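Local coordinates for putative type VI secretion protein (Escherichia coli, PDB 4HH5) that forms the N-terminal domain of the ClpV1 ATPase of the Sci1 type VI secretion system, a ClpA/ClpB-family protein that probably binds and hydrolyses ATP, at residues S8-L11 against L12-N16; W64-D67 against A68-Q71; L98-A101 against W102-A105; S149-L152 against D153-D157. One frame throughout, in Å; residues are numbered along the deposited sequence.

Contact 1 of 4, residues S8-L11 against L12-N16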
ATOM      1  N   SER A   8     -15.834  -6.698   1.143  1.00 22.52           N
ATOM      2  CA  SER A   8     -14.958  -5.512   1.160  1.00 23.25           C
ATOM      3  C   SER A   8     -14.526  -5.190   2.590  1.00 26.68           C
ATOM      4  O   SER A   8     -13.374  -4.822   2.808  1.00 26.29           O
ATOM      5  CB  SER A   8     -15.660  -4.294   0.560  1.00 27.68           C
ATOM      6  OG  SER A   8     -16.196  -4.591  -0.717  1.00 42.84           O
ATOM      7  N   ALA A   9     -15.444  -5.349   3.565  1.00 23.17           N
ATOM      8  CA  ALA A   9     -15.156  -5.095   4.977  1.00 22.83           C
ATOM      9  C   ALA A   9     -14.202  -6.141   5.548  1.00 27.13           C
ATOM     10  O   ALA A   9     -13.290  -5.777   6.293  1.00 26.30           O
ATOM     11  CB  ALA A   9     -16.448  -5.044   5.783  1.00 23.60           C
ATOM     12  N   ALA A  10     -14.371  -7.428   5.164  1.00 24.21           N
ATOM     13  CA  ALA A  10     -13.495  -8.516   5.620  1.00 24.00           C
ATOM     14  C   ALA A  10     -12.054  -8.277   5.143  1.00 28.78           C
ATOM     15  O   ALA A  10     -11.104  -8.535   5.881  1.00 27.83           O
ATOM     16  CB  ALA A  10     -14.006  -9.851   5.110  1.00 24.47           C
ATOM     17  N   LEU A  11     -11.916  -7.752   3.916  1.00 25.43           N
ATOM     18  CA  LEU A  11     -10.660  -7.407   3.262  1.00 25.59           C
ATOM     19  C   LEU A  11      -9.944  -6.330   4.106  1.00 26.73           C
ATOM     20  O   LEU A  11      -8.765  -6.488   4.418  1.00 26.18           O
ATOM     21  CB  LEU A  11     -11.013  -6.864   1.864  1.00 26.23           C
ATOM     22  CG  LEU A  11     -10.131  -7.184   0.683  1.00 32.42           C
ATOM     23  CD1 LEU A  11     -10.267  -8.654   0.262  1.00 33.30           C
ATOM     24  CD2 LEU A  11     -10.527  -6.308  -0.493  1.00 34.26           C
ATOM     25  N   LEU A  12     -10.679  -5.282   4.533  1.00 21.57           N
ATOM     26  CA  LEU A  12     -10.148  -4.211   5.396  1.00 20.74           C
ATOM     27  C   LEU A  12      -9.704  -4.753   6.754  1.00 24.64           C
ATOM     28  O   LEU A  12      -8.665  -4.331   7.268  1.00 23.77           O
ATOM     29  CB  LEU A  12     -11.180  -3.091   5.601  1.00 20.78           C
ATOM     30  CG  LEU A  12     -11.536  -2.238   4.393  1.00 25.11           C
ATOM     31  CD1 LEU A  12     -12.588  -1.224   4.759  1.00 25.36           C
ATOM     32  CD2 LEU A  12     -10.305  -1.523   3.822  1.00 26.12           C
ATOM     33  N   ARG A  13     -10.469  -5.717   7.317  1.00 20.16           N
ATOM     34  CA  ARG A  13     -10.119  -6.345   8.594  1.00 19.94           C
ATOM     35  C   ARG A  13      -8.865  -7.230   8.495  1.00 23.76           C
ATOM     36  O   ARG A  13      -8.255  -7.531   9.520  1.00 23.15           O
ATOM     37  CB  ARG A  13     -11.287  -7.164   9.154  1.00 19.77           C
ATOM     38  CG  ARG A  13     -12.457  -6.313   9.628  1.00 26.91           C
ATOM     39  CD  ARG A  13     -13.431  -7.095  10.515  1.00 32.54           C
ATOM     40  NE  ARG A  13     -13.894  -8.358   9.917  1.00 37.00           N
ATOM     41  CZ  ARG A  13     -14.853  -8.463   8.998  1.00 48.05           C
ATOM     42  NH1 ARG A  13     -15.443  -7.376   8.517  1.00 31.57           N
ATOM     43  NH2 ARG A  13     -15.202  -9.651   8.529  1.00 39.36           N
ATOM     44  N   ARG A  14      -8.489  -7.656   7.279  1.00 20.64           N
ATOM     45  CA  ARG A  14      -7.302  -8.496   7.085  1.00 20.71           C
ATOM     46  C   ARG A  14      -5.998  -7.700   7.090  1.00 23.48           C
ATOM     47  O   ARG A  14      -4.927  -8.274   7.300  1.00 23.24           O
ATOM     48  CB  ARG A  14      -7.438  -9.328   5.811  1.00 22.12           C
ATOM     49  CG  ARG A  14      -8.200 -10.614   6.074  1.00 31.94           C
ATOM     50  CD  ARG A  14      -8.735 -11.168   4.794  1.00 40.88           C
ATOM     51  NE  ARG A  14      -9.718 -12.220   5.040  1.00 49.31           N
ATOM     52  CZ  ARG A  14     -10.800 -12.409   4.294  1.00 61.24           C
ATOM     53  NH1 ARG A  14     -11.042 -11.624   3.250  1.00 43.24           N
ATOM     54  NH2 ARG A  14     -11.650 -13.383   4.584  1.00 49.62           N
ATOM     55  N   LEU A  15      -6.083  -6.386   6.867  1.00 17.96           N
ATOM     56  CA  LEU A  15      -4.904  -5.514   6.894  1.00 16.87           C
ATOM     57  C   LEU A  15      -4.259  -5.580   8.266  1.00 20.11           C
ATOM     58  O   LEU A  15      -4.968  -5.553   9.287  1.00 18.15           O
ATOM     59  CB  LEU A  15      -5.289  -4.057   6.614  1.00 16.36           C
ATOM     60  CG  LEU A  15      -5.750  -3.724   5.206  1.00 19.97           C
ATOM     61  CD1 LEU A  15      -6.372  -2.341   5.160  1.00 19.77           C
ATOM     62  CD2 LEU A  15      -4.605  -3.851   4.197  1.00 19.23           C
ATOM     63  N   ASN A  16      -2.920  -5.685   8.300  1.00 16.17           N
ATOM     64  CA  ASN A  16      -2.227  -5.665   9.581  1.00 15.95           C
ATOM     65  C   ASN A  16      -2.346  -4.221  10.112  1.00 20.38           C
ATOM     66  O   ASN A  16      -2.813  -3.342   9.372  1.00 19.23           O
ATOM     67  CB  ASN A  16      -0.765  -6.139   9.447  1.00 15.45           C
ATOM     68  CG  ASN A  16       0.159  -5.216   8.677  1.00 27.56           C
ATOM     69  OD1 ASN A  16      -0.224  -4.160   8.158  1.00 21.26           O
ATOM     70  ND2 ASN A  16       1.403  -5.610   8.582  1.00 19.88           N
TER

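Contact 2 of 4, residues W64-D67 against A68-Q71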
ATOM      1  N   TRP A  64      17.225   2.332  -2.886  1.00 17.48           N
ATOM      2  CA  TRP A  64      16.304   3.168  -3.642  1.00 17.76           C
ATOM      3  C   TRP A  64      16.512   4.605  -3.205  1.00 20.96           C
ATOM      4  O   TRP A  64      16.833   4.859  -2.037  1.00 20.00           O
ATOM      5  CB  TRP A  64      14.849   2.786  -3.343  1.00 16.86           C
ATOM      6  CG  TRP A  64      14.428   1.408  -3.762  1.00 17.73           C
ATOM      7  CD1 TRP A  64      15.150   0.496  -4.479  1.00 20.59           C
ATOM      8  CD2 TRP A  64      13.162   0.803  -3.507  1.00 17.86           C
ATOM      9  NE1 TRP A  64      14.415  -0.646  -4.669  1.00 19.75           N
ATOM     10  CE2 TRP A  64      13.191  -0.491  -4.071  1.00 21.27           C
ATOM     11  CE3 TRP A  64      12.011   1.211  -2.803  1.00 19.60           C
ATOM     12  CZ2 TRP A  64      12.112  -1.376  -3.970  1.00 21.11           C
ATOM     13  CZ3 TRP A  64      10.953   0.324  -2.685  1.00 20.79           C
ATOM     14  CH2 TRP A  64      10.998  -0.939  -3.291  1.00 21.52           C
ATOM     15  N   ASP A  65      16.345   5.548  -4.139  1.00 17.74           N
ATOM     16  CA  ASP A  65      16.414   6.956  -3.777  1.00 17.12           C
ATOM     17  C   ASP A  65      15.010   7.257  -3.220  1.00 20.74           C
ATOM     18  O   ASP A  65      14.082   7.518  -3.982  1.00 20.51           O
ATOM     19  CB  ASP A  65      16.765   7.832  -5.000  1.00 17.79           C
ATOM     20  CG  ASP A  65      16.800   9.332  -4.727  1.00 24.52           C
ATOM     21  OD1 ASP A  65      16.443   9.748  -3.599  1.00 22.62           O
ATOM     22  OD2 ASP A  65      17.121  10.086  -5.649  1.00 29.00           O
ATOM     23  N   MET A  66      14.851   7.130  -1.891  1.00 18.39           N
ATOM     24  CA  MET A  66      13.572   7.331  -1.193  1.00 18.79           C
ATOM     25  C   MET A  66      13.065   8.757  -1.301  1.00 23.29           C
ATOM     26  O   MET A  66      11.848   8.964  -1.328  1.00 23.04           O
ATOM     27  CB  MET A  66      13.652   6.907   0.288  1.00 21.04           C
ATOM     28  CG  MET A  66      14.090   5.469   0.501  1.00 24.95           C
ATOM     29  SD  MET A  66      13.014   4.244  -0.291  1.00 29.17           S
ATOM     30  CE  MET A  66      11.710   4.142   0.916  1.00 26.20           C
ATOM     31  N   ASP A  67      13.989   9.737  -1.344  1.00 20.46           N
ATOM     32  CA  ASP A  67      13.653  11.160  -1.471  1.00 21.03           C
ATOM     33  C   ASP A  67      12.925  11.423  -2.777  1.00 24.18           C
ATOM     34  O   ASP A  67      11.924  12.126  -2.759  1.00 24.39           O
ATOM     35  CB  ASP A  67      14.906  12.055  -1.361  1.00 23.21           C
ATOM     36  CG  ASP A  67      15.399  12.301   0.055  1.00 39.63           C
ATOM     37  OD1 ASP A  67      15.060  11.498   0.954  1.00 40.20           O
ATOM     38  OD2 ASP A  67      16.138  13.293   0.264  1.00 48.59           O
ATOM     39  N   ALA A  68      13.413  10.844  -3.900  1.00 21.16           N
ATOM     40  CA  ALA A  68      12.795  10.996  -5.219  1.00 20.90           C
ATOM     41  C   ALA A  68      11.401  10.353  -5.250  1.00 23.78           C
ATOM     42  O   ALA A  68      10.494  10.914  -5.863  1.00 23.00           O
ATOM     43  CB  ALA A  68      13.685  10.415  -6.299  1.00 21.72           C
ATOM     44  N   ILE A  69      11.211   9.218  -4.543  1.00 20.15           N
ATOM     45  CA  ILE A  69       9.901   8.555  -4.467  1.00 19.32           C
ATOM     46  C   ILE A  69       8.925   9.456  -3.717  1.00 21.70           C
ATOM     47  O   ILE A  69       7.804   9.650  -4.180  1.00 19.16           O
ATOM     48  CB  ILE A  69       9.974   7.133  -3.840  1.00 21.81           C
ATOM     49  CG1 ILE A  69      10.929   6.205  -4.635  1.00 20.70           C
ATOM     50  CG2 ILE A  69       8.566   6.520  -3.732  1.00 23.07           C
ATOM     51  CD1 ILE A  69      11.302   4.898  -3.928  1.00 25.35           C
ATOM     52  N   TRP A  70       9.360  10.000  -2.558  1.00 20.54           N
ATOM     53  CA  TRP A  70       8.558  10.901  -1.728  1.00 21.73           C
ATOM     54  C   TRP A  70       8.150  12.145  -2.528  1.00 25.44           C
ATOM     55  O   TRP A  70       6.977  12.506  -2.512  1.00 25.90           O
ATOM     56  CB  TRP A  70       9.326  11.311  -0.452  1.00 21.22           C
ATOM     57  CG  TRP A  70       8.568  12.287   0.403  1.00 22.28           C
ATOM     58  CD1 TRP A  70       8.768  13.632   0.487  1.00 25.36           C
ATOM     59  CD2 TRP A  70       7.418  12.000   1.207  1.00 21.78           C
ATOM     60  NE1 TRP A  70       7.835  14.197   1.329  1.00 24.19           N
ATOM     61  CE2 TRP A  70       6.992  13.218   1.781  1.00 25.48           C
ATOM     62  CE3 TRP A  70       6.712  10.823   1.512  1.00 22.67           C
ATOM     63  CZ2 TRP A  70       5.885  13.296   2.636  1.00 24.59           C
ATOM     64  CZ3 TRP A  70       5.637  10.899   2.384  1.00 23.75           C
ATOM     65  CH2 TRP A  70       5.233  12.123   2.935  1.00 24.28           C
ATOM     66  N   GLN A  71       9.109  12.783  -3.225  1.00 22.38           N
ATOM     67  CA  GLN A  71       8.861  13.982  -4.043  1.00 22.90           C
ATOM     68  C   GLN A  71       7.876  13.725  -5.186  1.00 25.92           C
ATOM     69  O   GLN A  71       7.041  14.577  -5.471  1.00 25.17           O
ATOM     70  CB  GLN A  71      10.175  14.573  -4.578  1.00 24.55           C
ATOM     71  CG  GLN A  71      11.021  15.298  -3.523  1.00 40.41           C
ATOM     72  CD  GLN A  71      10.355  16.520  -2.925  1.00 62.49           C
ATOM     73  OE1 GLN A  71       9.710  17.321  -3.616  1.00 59.60           O
ATOM     74  NE2 GLN A  71      10.514  16.698  -1.621  1.00 53.63           N
TER
HETATM   75  O   HOH W   1      12.387  14.606  -0.434  1.00 42.23           O

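Contact 3 of 4, residues L98-A101 against W102-A105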
ATOM      1  N   LEU A  98      -6.207  -3.853  -2.972  1.00 20.09           N
ATOM      2  CA  LEU A  98      -6.534  -4.504  -1.699  1.00 20.99           C
ATOM      3  C   LEU A  98      -6.869  -5.983  -1.908  1.00 21.67           C
ATOM      4  O   LEU A  98      -6.343  -6.836  -1.212  1.00 19.60           O
ATOM      5  CB  LEU A  98      -7.757  -3.795  -1.090  1.00 22.06           C
ATOM      6  CG  LEU A  98      -7.959  -3.700   0.432  1.00 28.32           C
ATOM      7  CD1 LEU A  98      -6.886  -4.424   1.253  1.00 28.06           C
ATOM      8  CD2 LEU A  98      -8.077  -2.263   0.846  1.00 33.68           C
ATOM      9  N   LYS A  99      -7.758  -6.257  -2.855  1.00 18.83           N
ATOM     10  CA  LYS A  99      -8.242  -7.586  -3.226  1.00 18.89           C
ATOM     11  C   LYS A  99      -7.108  -8.458  -3.774  1.00 19.91           C
ATOM     12  O   LYS A  99      -6.977  -9.612  -3.371  1.00 19.09           O
ATOM     13  CB  LYS A  99      -9.414  -7.393  -4.211  1.00 22.06           C
ATOM     14  CG  LYS A  99      -9.744  -8.488  -5.188  1.00 40.92           C
ATOM     15  CD  LYS A  99     -10.962  -8.071  -5.998  1.00 50.35           C
ATOM     16  CE  LYS A  99     -11.143  -8.873  -7.259  1.00 61.99           C
ATOM     17  NZ  LYS A  99     -12.285  -8.361  -8.060  1.00 69.91           N
ATOM     18  N   GLN A 100      -6.269  -7.891  -4.655  1.00 15.35           N
ATOM     19  CA  GLN A 100      -5.131  -8.622  -5.215  1.00 14.96           C
ATOM     20  C   GLN A 100      -4.048  -8.906  -4.187  1.00 18.48           C
ATOM     21  O   GLN A 100      -3.454  -9.988  -4.216  1.00 17.79           O
ATOM     22  CB  GLN A 100      -4.586  -7.929  -6.458  1.00 15.99           C
ATOM     23  CG  GLN A 100      -5.531  -8.168  -7.650  1.00 22.10           C
ATOM     24  CD  GLN A 100      -5.080  -7.547  -8.936  1.00 39.41           C
ATOM     25  OE1 GLN A 100      -4.348  -6.555  -8.955  1.00 33.66           O
ATOM     26  NE2 GLN A 100      -5.520  -8.121 -10.051  1.00 35.34           N
ATOM     27  N   ALA A 101      -3.816  -7.959  -3.261  1.00 15.77           N
ATOM     28  CA  ALA A 101      -2.837  -8.129  -2.182  1.00 16.34           C
ATOM     29  C   ALA A 101      -3.289  -9.247  -1.248  1.00 20.92           C
ATOM     30  O   ALA A 101      -2.457 -10.033  -0.799  1.00 20.12           O
ATOM     31  CB  ALA A 101      -2.659  -6.837  -1.406  1.00 17.07           C
ATOM     32  N   TRP A 102      -4.614  -9.340  -0.984  1.00 18.74           N
ATOM     33  CA  TRP A 102      -5.159 -10.420  -0.155  1.00 19.07           C
ATOM     34  C   TRP A 102      -4.965 -11.762  -0.859  1.00 21.77           C
ATOM     35  O   TRP A 102      -4.612 -12.755  -0.222  1.00 20.09           O
ATOM     36  CB  TRP A 102      -6.649 -10.198   0.171  1.00 18.62           C
ATOM     37  CG  TRP A 102      -7.325 -11.412   0.757  1.00 20.36           C
ATOM     38  CD1 TRP A 102      -8.437 -12.036   0.278  1.00 23.57           C
ATOM     39  CD2 TRP A 102      -6.886 -12.185   1.890  1.00 21.02           C
ATOM     40  NE1 TRP A 102      -8.737 -13.131   1.054  1.00 23.88           N
ATOM     41  CE2 TRP A 102      -7.794 -13.255   2.041  1.00 25.35           C
ATOM     42  CE3 TRP A 102      -5.794 -12.092   2.777  1.00 22.87           C
ATOM     43  CZ2 TRP A 102      -7.656 -14.217   3.051  1.00 25.03           C
ATOM     44  CZ3 TRP A 102      -5.657 -13.047   3.775  1.00 24.76           C
ATOM     45  CH2 TRP A 102      -6.583 -14.091   3.909  1.00 25.49           C
ATOM     46  N   MET A 103      -5.187 -11.785  -2.177  1.00 18.54           N
ATOM     47  CA  MET A 103      -5.019 -13.000  -2.959  1.00 18.40           C
ATOM     48  C   MET A 103      -3.564 -13.455  -2.967  1.00 20.77           C
ATOM     49  O   MET A 103      -3.317 -14.652  -2.784  1.00 18.34           O
ATOM     50  CB  MET A 103      -5.670 -12.869  -4.336  1.00 21.13           C
ATOM     51  CG  MET A 103      -7.202 -12.773  -4.209  1.00 25.70           C
ATOM     52  SD  MET A 103      -8.150 -12.709  -5.733  1.00 31.09           S
ATOM     53  CE  MET A 103      -7.720 -11.137  -6.310  1.00 28.00           C
ATOM     54  N   VAL A 104      -2.609 -12.492  -3.028  1.00 17.21           N
ATOM     55  CA  VAL A 104      -1.157 -12.754  -2.935  1.00 17.27           C
ATOM     56  C   VAL A 104      -0.837 -13.380  -1.553  1.00 21.89           C
ATOM     57  O   VAL A 104      -0.187 -14.430  -1.486  1.00 21.23           O
ATOM     58  CB  VAL A 104      -0.310 -11.472  -3.218  1.00 20.57           C
ATOM     59  CG1 VAL A 104       1.145 -11.641  -2.778  1.00 21.04           C
ATOM     60  CG2 VAL A 104      -0.370 -11.079  -4.694  1.00 20.07           C
ATOM     61  N   ALA A 105      -1.324 -12.739  -0.465  1.00 19.34           N
ATOM     62  CA  ALA A 105      -1.124 -13.174   0.922  1.00 19.47           C
ATOM     63  C   ALA A 105      -1.745 -14.541   1.184  1.00 21.83           C
ATOM     64  O   ALA A 105      -1.079 -15.407   1.753  1.00 19.95           O
ATOM     65  CB  ALA A 105      -1.715 -12.145   1.889  1.00 20.22           C
TER

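Contact 4 of 4, residues S149-L152 against D153-D157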
ATOM      1  N   SER A 149      11.241 -12.766   2.665  1.00 16.49           N
ATOM      2  CA  SER A 149      10.483 -12.880   3.925  1.00 17.59           C
ATOM      3  C   SER A 149      11.390 -12.959   5.195  1.00 21.18           C
ATOM      4  O   SER A 149      11.115 -12.209   6.122  1.00 20.33           O
ATOM      5  CB  SER A 149       9.514 -14.060   3.880  1.00 25.30           C
ATOM      6  OG  SER A 149       8.658 -13.974   2.753  1.00 41.74           O
ATOM      7  N   PRO A 150      12.491 -13.769   5.261  1.00 18.23           N
ATOM      8  CA  PRO A 150      13.333 -13.765   6.483  1.00 18.15           C
ATOM      9  C   PRO A 150      13.942 -12.407   6.828  1.00 21.51           C
ATOM     10  O   PRO A 150      14.059 -12.081   8.007  1.00 21.58           O
ATOM     11  CB  PRO A 150      14.441 -14.780   6.159  1.00 19.76           C
ATOM     12  CG  PRO A 150      13.865 -15.644   5.103  1.00 24.21           C
ATOM     13  CD  PRO A 150      13.006 -14.744   4.278  1.00 19.65           C
ATOM     14  N   LEU A 151      14.331 -11.621   5.812  1.00 19.23           N
ATOM     15  CA  LEU A 151      14.912 -10.295   6.030  1.00 19.86           C
ATOM     16  C   LEU A 151      13.842  -9.321   6.531  1.00 21.51           C
ATOM     17  O   LEU A 151      14.082  -8.583   7.493  1.00 19.79           O
ATOM     18  CB  LEU A 151      15.568  -9.761   4.749  1.00 20.84           C
ATOM     19  CG  LEU A 151      16.203  -8.389   4.909  1.00 27.43           C
ATOM     20  CD1 LEU A 151      17.703  -8.491   5.067  1.00 28.40           C
ATOM     21  CD2 LEU A 151      15.748  -7.448   3.823  1.00 31.11           C
ATOM     22  N   LEU A 152      12.660  -9.340   5.893  1.00 17.69           N
ATOM     23  CA  LEU A 152      11.530  -8.486   6.274  1.00 18.43           C
ATOM     24  C   LEU A 152      11.104  -8.800   7.703  1.00 23.50           C
ATOM     25  O   LEU A 152      10.861  -7.883   8.482  1.00 21.63           O
ATOM     26  CB  LEU A 152      10.340  -8.681   5.312  1.00 18.58           C
ATOM     27  CG  LEU A 152      10.536  -8.188   3.885  1.00 23.33           C
ATOM     28  CD1 LEU A 152       9.343  -8.527   3.061  1.00 23.30           C
ATOM     29  CD2 LEU A 152      10.797  -6.669   3.834  1.00 25.10           C
ATOM     30  N   ASP A 153      11.099 -10.099   8.069  1.00 21.86           N
ATOM     31  CA  ASP A 153      10.743 -10.517   9.421  1.00 22.78           C
ATOM     32  C   ASP A 153      11.803 -10.113  10.467  1.00 27.61           C
ATOM     33  O   ASP A 153      11.483  -9.994  11.648  1.00 28.71           O
ATOM     34  CB  ASP A 153      10.399 -12.016   9.455  1.00 25.24           C
ATOM     35  CG  ASP A 153       9.061 -12.363   8.808  1.00 38.78           C
ATOM     36  OD1 ASP A 153       8.284 -11.427   8.493  1.00 39.02           O
ATOM     37  OD2 ASP A 153       8.775 -13.568   8.648  1.00 48.16           O
ATOM     38  N   ALA A 154      13.047  -9.855  10.035  1.00 22.67           N
ATOM     39  CA  ALA A 154      14.096  -9.434  10.959  1.00 22.93           C
ATOM     40  C   ALA A 154      14.182  -7.903  11.102  1.00 26.12           C
ATOM     41  O   ALA A 154      14.640  -7.420  12.135  1.00 25.38           O
ATOM     42  CB  ALA A 154      15.441  -9.981  10.508  1.00 23.50           C
ATOM     43  N   GLN A 155      13.748  -7.142  10.073  1.00 20.76           N
ATOM     44  CA  GLN A 155      13.918  -5.683  10.063  1.00 19.46           C
ATOM     45  C   GLN A 155      12.668  -4.797  10.055  1.00 21.35           C
ATOM     46  O   GLN A 155      12.763  -3.622  10.399  1.00 20.90           O
ATOM     47  CB  GLN A 155      14.823  -5.296   8.876  1.00 20.49           C
ATOM     48  CG  GLN A 155      16.183  -6.001   8.845  1.00 27.80           C
ATOM     49  CD  GLN A 155      17.092  -5.485   7.755  1.00 40.65           C
ATOM     50  OE1 GLN A 155      16.806  -4.492   7.087  1.00 33.47           O
ATOM     51  NE2 GLN A 155      18.232  -6.128   7.578  1.00 35.86           N
ATOM     52  N   SER A 156      11.534  -5.310   9.592  1.00 16.96           N
ATOM     53  CA  SER A 156      10.313  -4.515   9.460  1.00 17.05           C
ATOM     54  C   SER A 156       9.496  -4.484  10.744  1.00 22.23           C
ATOM     55  O   SER A 156       9.462  -5.478  11.460  1.00 20.64           O
ATOM     56  CB  SER A 156       9.464  -5.069   8.315  1.00 18.03           C
ATOM     57  OG  SER A 156       8.234  -4.386   8.153  1.00 18.87           O
ATOM     58  N   ASP A 157       8.784  -3.366  10.995  1.00 20.93           N
ATOM     59  CA  ASP A 157       7.865  -3.229  12.137  1.00 22.55           C
ATOM     60  C   ASP A 157       6.599  -4.085  11.906  1.00 28.36           C
ATOM     61  O   ASP A 157       5.812  -4.275  12.832  1.00 28.72           O
ATOM     62  CB  ASP A 157       7.480  -1.752  12.364  1.00 25.72           C
ATOM     63  CG  ASP A 157       8.344  -1.009  13.375  1.00 42.87           C
ATOM     64  OD1 ASP A 157       9.441  -1.509  13.707  1.00 45.62           O
ATOM     65  OD2 ASP A 157       7.930   0.080  13.817  1.00 51.17           O
TER

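Contact 1 of 4, residues S8-L11 against L12-N16
The guanidinium of R13 folds back over A10, one turn earlier on the same helix, with A10 CA lying 3.4 Å above one face and offset toward its rim. A bend at chi3 (-52°) turns the chain back toward the N terminus, bringing NH2 to 3.6 Å from A10 CB and NH1 to 3.7 Å from A9 CB. R14 approaches A10 from another direction: its chain runs extended from CG to NE, and A10 CB sits over a face of its guanidinium, 3.9 Å from NH1. The A10 methyl thus touches both arginines.

Backbone bonding changes along the segment. L12 N donates to S8 O (3.2 Å) and R13 N to A9 O (3.0 Å), both i to i+4. R14 N keeps a weak bond to A10 O but also donates to L11 O at 3.1 Å, reaching it from above the carbonyl plane. N16 then N-caps the next helix through OD1 to C19 N.

L11, L12 and L15 pack on L98 of helix 92-107, R14 makes a cation-pi contact with W102 there, and L12 and L15 also reach L23 of helix 17-32.

Contact 2 of 4, residues W64-D67 against A68-Q71
D65 caps the start of helix 66-78 by accepting from A68 N through OD1 at 3.2 Å, a fairly straight bond (159° at the hydrogen) that meets the oxygen from above the carboxylate plane. With CG anti to the backbone N (chi1 177°), the carboxylate swings forward over the first turn, and its other oxygen, OD2, rests 3.5 Å from the A68 methyl. The cap satisfies an amide that would otherwise lack an i to i+4 partner within the helix, and the negative charge probably interacts favourably with the helix dipole.

The amides that follow turn to the main chain. I69 N makes a weak bond to D65 O, whereas W70 N to M66 O (3.0 Å) and Q71 N to D67 O (2.9 Å) are firmer and straighter, as regular helix sets in. D67 O has a second, weak donor in a water that also accepts from Q71 NE2 at 3.0 Å, linking the glutamine amide to the backbone one turn back.

On the apolar side, I69 CD1 lies 3.9 Å from W64 CE3 and 4.1 Å from M66 SD; the M66 and I69 chains run side by side in the same direction.

M66 and I69 both settle on L48 of helix 40-50, and W70 extends the same interface to L45 and E49. W64 and I69 also pack on P136, in the loop preceding helix 142-147.

Contact 3 of 4, residues L98-A101 against W102-A105
L98 O receives W102 N at 3.1 Å, opening an unbroken run of four i to i+4 backbone bonds. The L98 side chain itself also touches I113, in the loop that follows this helix.

K99 O takes M103 N, and its side chain supplies the closest side-chain contact here: K99 CG lies 3.5 Å from M103 CE, the two chains running side by side in the same direction. M103 starts with CG beside its backbone N (chi1 -67°) and bends at chi3 (-70°), which folds the methyl back over the preceding turn; CE is also 3.4 Å from K99 O.

At Q100, the carbonyl accepts V104 N at 2.9 Å, and V104 CG2 approaches the same O to 3.3 Å. The aliphatic part of Q100 reaches M103 too, CG standing 3.9 Å from CE, so the methyl bridges neighbouring residues of the earlier turn. The amide end of Q100 leads elsewhere, with OE1 accepting from N125 ND2.

A101 O closes the series by accepting A105 N at 3.0 Å. The two alanine side chains face helix 115-124, A101 on L118 and A105 on H117, while W102 packs on L11.

The arrangement is regular alpha-helix in the mainly helical Clp N-terminal domain: L98 and W102 meet helix 2-14, A101 and A105 meet helix 115-124, and K99 and M103 are exposed.

Contact 4 of 4, residues S149-L152 against D153-D157
L152 O is gripped by two backbone amides where helix 149-155 ends: S156 N donates at 2.9 Å in a fairly straight bond (158° at the hydrogen), and Q155 N adds a weak one. L151 O is shared likewise, between Q155 N at 3.0 Å and a weak bond from A154 N, which is itself weakly bonded to P150 O. These bifurcated bonds mix i to i+3 with i to i+4 spacing as the helix winds down, and S156 is the first residue to leave helical geometry. In the turn before, D153 N donates to S149 O at 2.9 Å.

Among the side chains, L151 and Q155 meet one turn apart. L151 projects CG anti to its own amide nitrogen (chi1 -180°), while Q155 stays extended beyond CG. The leucine CD1 comes within 3.5 Å of Q155 NE2, and its CG stands 4.0 Å from the same nitrogen. The aliphatic branch thus packs against the nitrogen side of the amide, whose OE1 accepts from R60 NH2.

The D153 carboxylate lies back along the helix, CG 3.4 Å from S149 O, and OD1 forms a salt bridge with R114. At the terminus, S156 CB approaches L152 O to 3.1 Å; its OG bonds to D54 OD1 and E158 N.

Division of labour follows: main-chain amides hold the last turn together, while the polar ends of D153, Q155 and S156 tie it to other parts of the domain, and the R114 pairing would probably stabilise D153 as a carboxylate.

Overall arrangement
Each contact spans consecutive residues, so none closes a long loop; the four follow one another along the chain without nesting or crossing. Contact 1 forms the end of helix 2-14, just before helix 17-32. Contact 2 begins helix 66-78, about 29 Å away between centres and on the opposite side of the chain's centre. Contact 3, in the body of helix 92-107, returns to contact 1: L11 CD2 lies 3.6 Å from K99 N, making this the pair of contacts in direct touch. Contact 4 ends helix 149-155 and packs on helix 54-61. E158 connects contacts 1 and 4, since it bonds to N16 and S156.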